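Local coordinates for protein pyocin S8 (PDB 6W0V) that probably cleaves DNA as the H-N-H nuclease domain of a Pseudomonas aeruginosa bacteriocin, here a mutant form bound by its cognate immunity protein, at residues R49-A57 and G73-F81; N9-W17 and G26-A34. The protein carries 1 engineered substitution. All coordinates share one frame; numbering follows the deposited sequence.

Contact 1 of 2, residues R49-A57 and G73-F81; sequences REQFWVAVA and GMRDGLSPF
The W53 indole lies between P80 and S79 on one face and F52 on the other. CD of P80 and CA of S79 lie over the first face, with S79 CA 3.8 Å from the centroid of the five-membered ring in a CH-pi contact, while F52 CD1 covers the opposite face. M74 SD meets the six-membered ring obliquely, 3.2 Å from W53 CE3, a Met-aromatic contact. The terminal bend of M74 (chi3 -32°) then carries CE to V56 CG1. Helices 45-57 and 68-75 of this colicin/pyocin DNase domain meet where the second one ends: G77, at positive phi, closes a Schellman motif; G77 CA lies 3.5 Å from E50 CA, and a CB on G77 would fall against E50 CB. R49 holds the G77 carbonyl. The R49 chain leaves with CG anti to the backbone N (chi1 177°) and bends at chi2 and chi3, which brings NH2 to G77 O at 2.7 Å, the oxygen lying in the guanidinium plane but the donor 37° out of the carbonyl plane. One water accepts from W53 NE1 at 2.9 Å and donates to S79 OG at 2.6 Å; that hydroxyl also hydrogen-bonds E27 of the immunity protein.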
loop_
_atom_site.group_PDB
_atom_site.type_symbol
_atom_site.label_atom_id
_atom_site.label_comp_id
_atom_site.label_asym_id
_atom_site.label_seq_id
_atom_site.Cartn_x
_atom_site.Cartn_y
_atom_site.Cartn_z
ATOM N N ARG A 49 -5.016 9.102 -7.880
ATOM C CA ARG A 49 -4.308 8.241 -6.915
ATOM C C ARG A 49 -3.761 7.038 -7.679
ATOM O O ARG A 49 -2.618 6.633 -7.428
ATOM C CB ARG A 49 -5.246 7.821 -5.790
ATOM C CG ARG A 49 -4.579 6.867 -4.818
ATOM C CD ARG A 49 -4.911 5.448 -5.176
ATOM N NE ARG A 49 -6.306 5.205 -4.873
ATOM C CZ ARG A 49 -6.968 4.141 -5.289
ATOM N NH1 ARG A 49 -8.236 3.975 -4.966
ATOM N NH2 ARG A 49 -6.345 3.235 -6.022
ATOM N N GLU A 50 -4.571 6.458 -8.549
ATOM C CA GLU A 50 -4.126 5.270 -9.307
ATOM C C GLU A 50 -2.940 5.650 -10.182
ATOM O O GLU A 50 -1.936 4.969 -10.186
ATOM C CB GLU A 50 -5.244 4.731 -10.171
ATOM C CG GLU A 50 -6.281 4.027 -9.359
ATOM C CD GLU A 50 -7.352 3.392 -10.210
ATOM O OE1 GLU A 50 -7.260 3.499 -11.450
ATOM O OE2 GLU A 50 -8.264 2.795 -9.630
ATOM N N GLN A 51 -3.055 6.723 -10.937
ATOM C CA GLN A 51 -1.981 7.070 -11.880
ATOM C C GLN A 51 -0.742 7.422 -11.072
ATOM O O GLN A 51 0.358 7.157 -11.522
ATOM C CB GLN A 51 -2.435 8.203 -12.777
ATOM C CG GLN A 51 -3.566 7.767 -13.683
ATOM C CD GLN A 51 -3.774 8.760 -14.790
ATOM O OE1 GLN A 51 -2.814 9.320 -15.310
ATOM N NE2 GLN A 51 -5.034 8.996 -15.118
ATOM N N PHE A 52 -0.947 8.011 -9.907
ATOM C CA PHE A 52 0.136 8.372 -8.976
ATOM C C PHE A 52 0.915 7.105 -8.636
ATOM O O PHE A 52 2.127 7.012 -8.862
ATOM C CB PHE A 52 -0.499 9.030 -7.761
ATOM C CG PHE A 52 0.466 9.409 -6.687
ATOM C CD1 PHE A 52 0.970 8.456 -5.821
ATOM C CD2 PHE A 52 0.856 10.726 -6.546
ATOM C CE1 PHE A 52 1.841 8.827 -4.818
ATOM C CE2 PHE A 52 1.723 11.098 -5.541
ATOM C CZ PHE A 52 2.218 10.145 -4.684
ATOM N N TRP A 53 0.202 6.125 -8.122
ATOM C CA TRP A 53 0.889 4.905 -7.653
ATOM C C TRP A 53 1.405 4.114 -8.840
ATOM O O TRP A 53 2.458 3.509 -8.696
ATOM C CB TRP A 53 -0.024 4.086 -6.768
ATOM C CG TRP A 53 -0.204 4.770 -5.460
ATOM C CD1 TRP A 53 -1.363 5.249 -4.944
ATOM C CD2 TRP A 53 0.831 5.134 -4.537
ATOM N NE1 TRP A 53 -1.132 5.839 -3.740
ATOM C CE2 TRP A 53 0.204 5.784 -3.459
ATOM C CE3 TRP A 53 2.210 4.933 -4.484
ATOM C CZ2 TRP A 53 0.910 6.231 -2.347
ATOM C CZ3 TRP A 53 2.908 5.385 -3.391
ATOM C CH2 TRP A 53 2.267 6.030 -2.340
ATOM N N VAL A 54 0.701 4.130 -9.960
ATOM C CA VAL A 54 1.212 3.485 -11.193
ATOM C C VAL A 54 2.534 4.142 -11.557
ATOM O O VAL A 54 3.475 3.446 -11.898
ATOM C CB VAL A 54 0.199 3.563 -12.338
ATOM C CG1 VAL A 54 0.828 3.256 -13.682
ATOM C CG2 VAL A 54 -0.977 2.650 -12.065
ATOM N N ALA A 55 2.602 5.461 -11.491
ATOM C CA ALA A 55 3.823 6.199 -11.849
ATOM C C ALA A 55 4.928 5.798 -10.878
ATOM O O ALA A 55 6.054 5.613 -11.317
ATOM C CB ALA A 55 3.550 7.673 -11.825
ATOM N N VAL A 56 4.597 5.681 -9.595
ATOM C CA VAL A 56 5.591 5.292 -8.564
ATOM C C VAL A 56 6.098 3.904 -8.938
ATOM O O VAL A 56 7.320 3.715 -8.992
ATOM C CB VAL A 56 4.994 5.319 -7.151
ATOM C CG1 VAL A 56 5.949 4.706 -6.145
ATOM C CG2 VAL A 56 4.616 6.725 -6.734
ATOM N N ALA A 57 5.186 2.978 -9.210
ATOM C CA ALA A 57 5.561 1.580 -9.534
ATOM C C ALA A 57 6.402 1.578 -10.807
ATOM O O ALA A 57 7.224 0.695 -10.967
ATOM C CB ALA A 57 4.344 0.726 -9.699
ATOM N N GLY A 73 0.476 -4.069 -6.409
ATOM C CA GLY A 73 -0.723 -3.248 -6.179
ATOM C C GLY A 73 -0.550 -1.904 -6.833
ATOM O O GLY A 73 -1.495 -1.431 -7.473
ATOM N N MET A 74 0.624 -1.314 -6.676
ATOM C CA MET A 74 0.883 0.028 -7.238
ATOM C C MET A 74 0.778 -0.019 -8.755
ATOM O O MET A 74 0.280 0.925 -9.329
ATOM C CB MET A 74 2.249 0.540 -6.811
ATOM C CG MET A 74 2.257 0.942 -5.381
ATOM S SD MET A 74 3.598 2.092 -4.975
ATOM C CE MET A 74 4.890 1.573 -6.103
ATOM N N ARG A 75 1.185 -1.096 -9.402
ATOM C CA ARG A 75 1.061 -1.202 -10.872
ATOM C C ARG A 75 -0.420 -1.223 -11.255
ATOM O O ARG A 75 -0.728 -0.864 -12.397
ATOM C CB ARG A 75 1.804 -2.429 -11.383
ATOM C CG ARG A 75 3.308 -2.234 -11.354
ATOM C CD ARG A 75 4.020 -3.331 -12.111
ATOM N NE ARG A 75 3.861 -4.649 -11.508
ATOM C CZ ARG A 75 4.582 -5.112 -10.491
ATOM N NH1 ARG A 75 4.369 -6.339 -10.050
ATOM N NH2 ARG A 75 5.509 -4.363 -9.919
ATOM N N ASP A 76 -1.287 -1.595 -10.319
ATOM C CA ASP A 76 -2.760 -1.590 -10.496
ATOM C C ASP A 76 -3.326 -0.261 -10.016
ATOM O O ASP A 76 -4.554 -0.120 -10.040
ATOM C CB ASP A 76 -3.432 -2.706 -9.699
ATOM C CG ASP A 76 -3.141 -4.093 -10.212
ATOM O OD1 ASP A 76 -2.759 -4.209 -11.390
ATOM O OD2 ASP A 76 -3.291 -5.036 -9.413
ATOM N N GLY A 77 -2.461 0.644 -9.571
ATOM C CA GLY A 77 -2.867 1.967 -9.074
ATOM C C GLY A 77 -3.326 1.903 -7.637
ATOM O O GLY A 77 -3.924 2.854 -7.164
ATOM N N LEU A 78 -3.044 0.809 -6.933
ATOM C CA LEU A 78 -3.494 0.637 -5.540
ATOM C C LEU A 78 -2.441 1.192 -4.597
ATOM O O LEU A 78 -1.241 0.961 -4.805
ATOM C CB LEU A 78 -3.717 -0.840 -5.250
ATOM C CG LEU A 78 -4.616 -1.545 -6.248
ATOM C CD1 LEU A 78 -4.715 -3.015 -5.900
ATOM C CD2 LEU A 78 -5.992 -0.907 -6.292
ATOM N N SER A 79 -2.903 1.929 -3.602
ATOM C CA SER A 79 -2.041 2.547 -2.579
ATOM C C SER A 79 -1.296 1.432 -1.881
ATOM O O SER A 79 -1.900 0.457 -1.467
ATOM C CB SER A 79 -2.829 3.335 -1.617
ATOM O OG SER A 79 -3.612 4.276 -2.322
ATOM N N PRO A 80 0.028 1.556 -1.762
ATOM C CA PRO A 80 0.786 0.563 -1.025
ATOM C C PRO A 80 0.394 0.616 0.450
ATOM O O PRO A 80 0.120 1.649 1.017
ATOM C CB PRO A 80 2.246 0.944 -1.235
ATOM C CG PRO A 80 2.200 2.414 -1.571
ATOM C CD PRO A 80 0.874 2.638 -2.265
ATOM N N PHE A 81 0.387 -0.548 1.066
ATOM C CA PHE A 81 0.257 -0.656 2.521
ATOM C C PHE A 81 1.499 -0.074 3.156
ATOM O O PHE A 81 2.614 -0.276 2.643
ATOM C CB PHE A 81 0.142 -2.116 2.914
ATOM C CG PHE A 81 -1.219 -2.678 2.650
ATOM C CD1 PHE A 81 -1.587 -3.068 1.379
ATOM C CD2 PHE A 81 -2.145 -2.768 3.673
ATOM C CE1 PHE A 81 -2.854 -3.569 1.141
ATOM C CE2 PHE A 81 -3.411 -3.268 3.430
ATOM C CZ PHE A 81 -3.765 -3.660 2.163
HETATM O O HOH W 1 -5.002 2.111 -12.390
HETATM O O HOH W 2 -2.821 6.663 -1.519
HETATM O O HOH W 3 6.877 -1.979 -10.606
#

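Contact 2 of 2, residues N9-W17 and G26-A34; sequences NGQPVTGNW and GVPIPSQIA
Three groups grip one water: V13 N donates to it at 2.7 Å, S31 OG donates more distantly at 3.3 Å, and the water donates a hydrogen bond to Q32 OE1 at 2.6 Å. It links the loop 9-17 to the first turn of helix 31-37, beside a single beta bridge between Q11 and P30, the N-cap residue of that helix. Two backbone bonds define the bridge. Q11 N meets I29 O nearly head-on (C=O...N 168°), whereas S31 N approaches Q11 O from well above the carbonyl plane at 2.7 Å. G10 CA lies 3.1 Å from I29 O, where a CB would clash with that oxygen.

W17 buries more surface here than any other residue of the two segments. CG is anti to the backbone N (chi1 166°), and the indole lies with NE1 directed at P28 O, which sits at the ring edge near its plane, 2.8 Å away with an N-H...O angle of 160°. The five-membered ring receives P30 CG over one face, a CH-pi contact in which the proline crosses the indole at about a right angle. V27 approaches the indole obliquely through CG2. P30 also carries V13 on its CB, while Q11, its CG anti to the carbonyl carbon, sets CG against the P28 ring, 3.4 Å from P28 CB.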
loop_
_atom_site.group_PDB
_atom_site.type_symbol
_atom_site.label_atom_id
_atom_site.label_comp_id
_atom_site.label_asym_id
_atom_site.label_seq_id
_atom_site.Cartn_x
_atom_site.Cartn_y
_atom_site.Cartn_z
ATOM N N ASN A 9 4.977 20.566 -9.457
ATOM C CA ASN A 9 6.266 19.968 -9.859
ATOM C C ASN A 9 6.691 18.926 -8.844
ATOM O O ASN A 9 7.621 18.203 -9.164
ATOM C CB ASN A 9 7.334 21.042 -10.011
ATOM C CG ASN A 9 7.046 21.936 -11.193
ATOM O OD1 ASN A 9 6.360 21.526 -12.126
ATOM N ND2 ASN A 9 7.573 23.146 -11.159
ATOM N N GLY A 10 6.033 18.872 -7.688
ATOM C CA GLY A 10 6.547 18.112 -6.541
ATOM C C GLY A 10 7.965 18.551 -6.232
ATOM O O GLY A 10 8.340 19.683 -6.585
ATOM N N GLN A 11 8.745 17.677 -5.614
ATOM C CA GLN A 11 10.099 18.020 -5.126
ATOM C C GLN A 11 11.074 16.963 -5.600
ATOM O O GLN A 11 10.696 15.806 -5.781
ATOM C CB GLN A 11 10.116 18.111 -3.603
ATOM C CG GLN A 11 9.156 19.152 -3.054
ATOM C CD GLN A 11 9.553 20.531 -3.506
ATOM O OE1 GLN A 11 10.736 20.842 -3.623
ATOM N NE2 GLN A 11 8.559 21.357 -3.779
ATOM N N PRO A 12 12.356 17.332 -5.790
ATOM C CA PRO A 12 13.405 16.345 -5.999
ATOM C C PRO A 12 13.364 15.398 -4.796
ATOM O O PRO A 12 13.302 15.852 -3.662
ATOM C CB PRO A 12 14.700 17.161 -6.079
ATOM C CG PRO A 12 14.237 18.556 -6.434
ATOM C CD PRO A 12 12.878 18.704 -5.781
ATOM N N VAL A 13 13.308 14.105 -5.081
ATOM C CA VAL A 13 13.354 13.046 -4.043
ATOM C C VAL A 13 14.440 12.072 -4.470
ATOM O O VAL A 13 14.420 11.636 -5.635
ATOM C CB VAL A 13 11.990 12.357 -3.879
ATOM C CG1 VAL A 13 12.097 11.118 -3.010
ATOM C CG2 VAL A 13 10.942 13.313 -3.333
ATOM N N THR A 14 15.368 11.794 -3.563
ATOM C CA THR A 14 16.384 10.729 -3.720
ATOM C C THR A 14 16.225 9.768 -2.542
ATOM O O THR A 14 15.549 10.135 -1.554
ATOM C CB THR A 14 17.785 11.334 -3.866
ATOM O OG1 THR A 14 18.128 11.965 -2.633
ATOM C CG2 THR A 14 17.865 12.330 -5.003
ATOM N N GLY A 15 16.782 8.571 -2.680
ATOM C CA GLY A 15 16.763 7.541 -1.629
ATOM C C GLY A 15 15.348 7.121 -1.275
ATOM O O GLY A 15 14.466 7.142 -2.168
ATOM N N ASN A 16 15.138 6.751 -0.012
ATOM C CA ASN A 16 13.910 6.057 0.440
ATOM C C ASN A 16 12.814 7.099 0.606
ATOM O O ASN A 16 12.685 7.712 1.683
ATOM C CB ASN A 16 14.115 5.251 1.715
ATOM C CG ASN A 16 12.975 4.283 1.950
ATOM O OD1 ASN A 16 11.844 4.532 1.540
ATOM N ND2 ASN A 16 13.270 3.173 2.601
ATOM N N TRP A 17 12.073 7.291 -0.469
ATOM C CA TRP A 17 11.113 8.403 -0.589
ATOM C C TRP A 17 10.163 8.397 0.610
ATOM O O TRP A 17 10.002 9.444 1.248
ATOM C CB TRP A 17 10.384 8.264 -1.915
ATOM C CG TRP A 17 9.178 9.128 -2.009
ATOM C CD1 TRP A 17 9.055 10.438 -1.646
ATOM C CD2 TRP A 17 7.915 8.723 -2.539
ATOM N NE1 TRP A 17 7.785 10.869 -1.903
ATOM C CE2 TRP A 17 7.065 9.843 -2.452
ATOM C CE3 TRP A 17 7.425 7.522 -3.062
ATOM C CZ2 TRP A 17 5.749 9.796 -2.890
ATOM C CZ3 TRP A 17 6.117 7.479 -3.484
ATOM C CH2 TRP A 17 5.298 8.606 -3.405
ATOM N N GLY A 26 4.887 14.426 6.404
ATOM C CA GLY A 26 5.014 13.404 5.353
ATOM C C GLY A 26 6.022 13.852 4.322
ATOM O O GLY A 26 6.911 14.649 4.666
ATOM N N VAL A 27 5.914 13.355 3.099
ATOM C CA VAL A 27 6.953 13.628 2.075
ATOM C C VAL A 27 6.271 14.234 0.869
ATOM O O VAL A 27 5.141 13.890 0.542
ATOM C CB VAL A 27 7.762 12.374 1.711
ATOM C CG1 VAL A 27 8.572 11.912 2.907
ATOM C CG2 VAL A 27 6.884 11.253 1.178
ATOM N N PRO A 28 6.985 15.111 0.149
ATOM C CA PRO A 28 6.429 15.693 -1.057
ATOM C C PRO A 28 6.354 14.617 -2.141
ATOM O O PRO A 28 6.893 13.522 -1.998
ATOM C CB PRO A 28 7.431 16.791 -1.408
ATOM C CG PRO A 28 8.745 16.247 -0.887
ATOM C CD PRO A 28 8.379 15.521 0.390
ATOM N N ILE A 29 5.649 14.940 -3.201
ATOM C CA ILE A 29 5.547 14.068 -4.393
ATOM C C ILE A 29 6.851 14.218 -5.146
ATOM O O ILE A 29 7.300 15.325 -5.399
ATOM C CB ILE A 29 4.340 14.473 -5.248
ATOM C CG1 ILE A 29 3.058 14.506 -4.412
ATOM C CG2 ILE A 29 4.220 13.577 -6.467
ATOM C CD1 ILE A 29 2.980 13.432 -3.332
ATOM N N PRO A 30 7.525 13.109 -5.491
ATOM C CA PRO A 30 8.764 13.193 -6.245
ATOM C C PRO A 30 8.497 13.914 -7.566
ATOM O O PRO A 30 7.488 13.652 -8.206
ATOM C CB PRO A 30 9.164 11.737 -6.470
ATOM C CG PRO A 30 8.450 10.995 -5.365
ATOM C CD PRO A 30 7.140 11.728 -5.178
ATOM N N SER A 31 9.411 14.795 -7.939
ATOM C CA SER A 31 9.298 15.586 -9.182
ATOM C C SER A 31 9.077 14.658 -10.382
ATOM O O SER A 31 8.272 15.016 -11.247
ATOM C CB SER A 31 10.485 16.474 -9.354
ATOM O OG SER A 31 11.685 15.733 -9.329
ATOM N N GLN A 32 9.726 13.490 -10.424
ATOM C CA GLN A 32 9.603 12.576 -11.590
ATOM C C GLN A 32 8.189 11.988 -11.618
ATOM O O GLN A 32 7.737 11.592 -12.701
ATOM C CB GLN A 32 10.661 11.475 -11.565
ATOM C CG GLN A 32 10.489 10.477 -10.435
ATOM C CD GLN A 32 11.271 10.845 -9.202
ATOM O OE1 GLN A 32 11.348 12.006 -8.813
ATOM N NE2 GLN A 32 11.862 9.842 -8.574
ATOM N N ILE A 33 7.529 11.910 -10.465
ATOM C CA ILE A 33 6.116 11.449 -10.372
ATOM C C ILE A 33 5.225 12.613 -10.798
ATOM O O ILE A 33 4.339 12.397 -11.627
ATOM C CB ILE A 33 5.798 10.928 -8.962
ATOM C CG1 ILE A 33 6.673 9.719 -8.627
ATOM C CG2 ILE A 33 4.323 10.597 -8.818
ATOM C CD1 ILE A 33 6.616 8.638 -9.676
ATOM N N ALA A 34 5.485 13.810 -10.278
ATOM C CA ALA A 34 4.797 15.031 -10.745
ATOM C C ALA A 34 4.873 15.046 -12.272
ATOM O O ALA A 34 3.852 15.296 -12.917
ATOM C CB ALA A 34 5.405 16.263 -10.136
HETATM O O HOH W 4 13.248 13.397 -7.678
#

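In the fold
Both contacts are partly buried, but contact 1 lies nearer the chain centre (8 against 10 Å between centres) and has one exposed touching residue against three in contact 2. They meet through helix 45-57: F52 packs on I29, A55 and V56 touch I33, and V56 CG2 reaches W17. Contact 1 joins that helix to the end of helix 68-75, chiefly by aromatic, sulfur and aliphatic packing with one arginine-carbonyl bond, and its outer loop faces the immunity protein through D76, S79 and F81. Contact 2 fastens an irregular loop to strand 27-28 and helix 31-37; backbone and indole N-H bonds to carbonyls, with proline packing, dominate there, and no other protein chain of the assembly touches it.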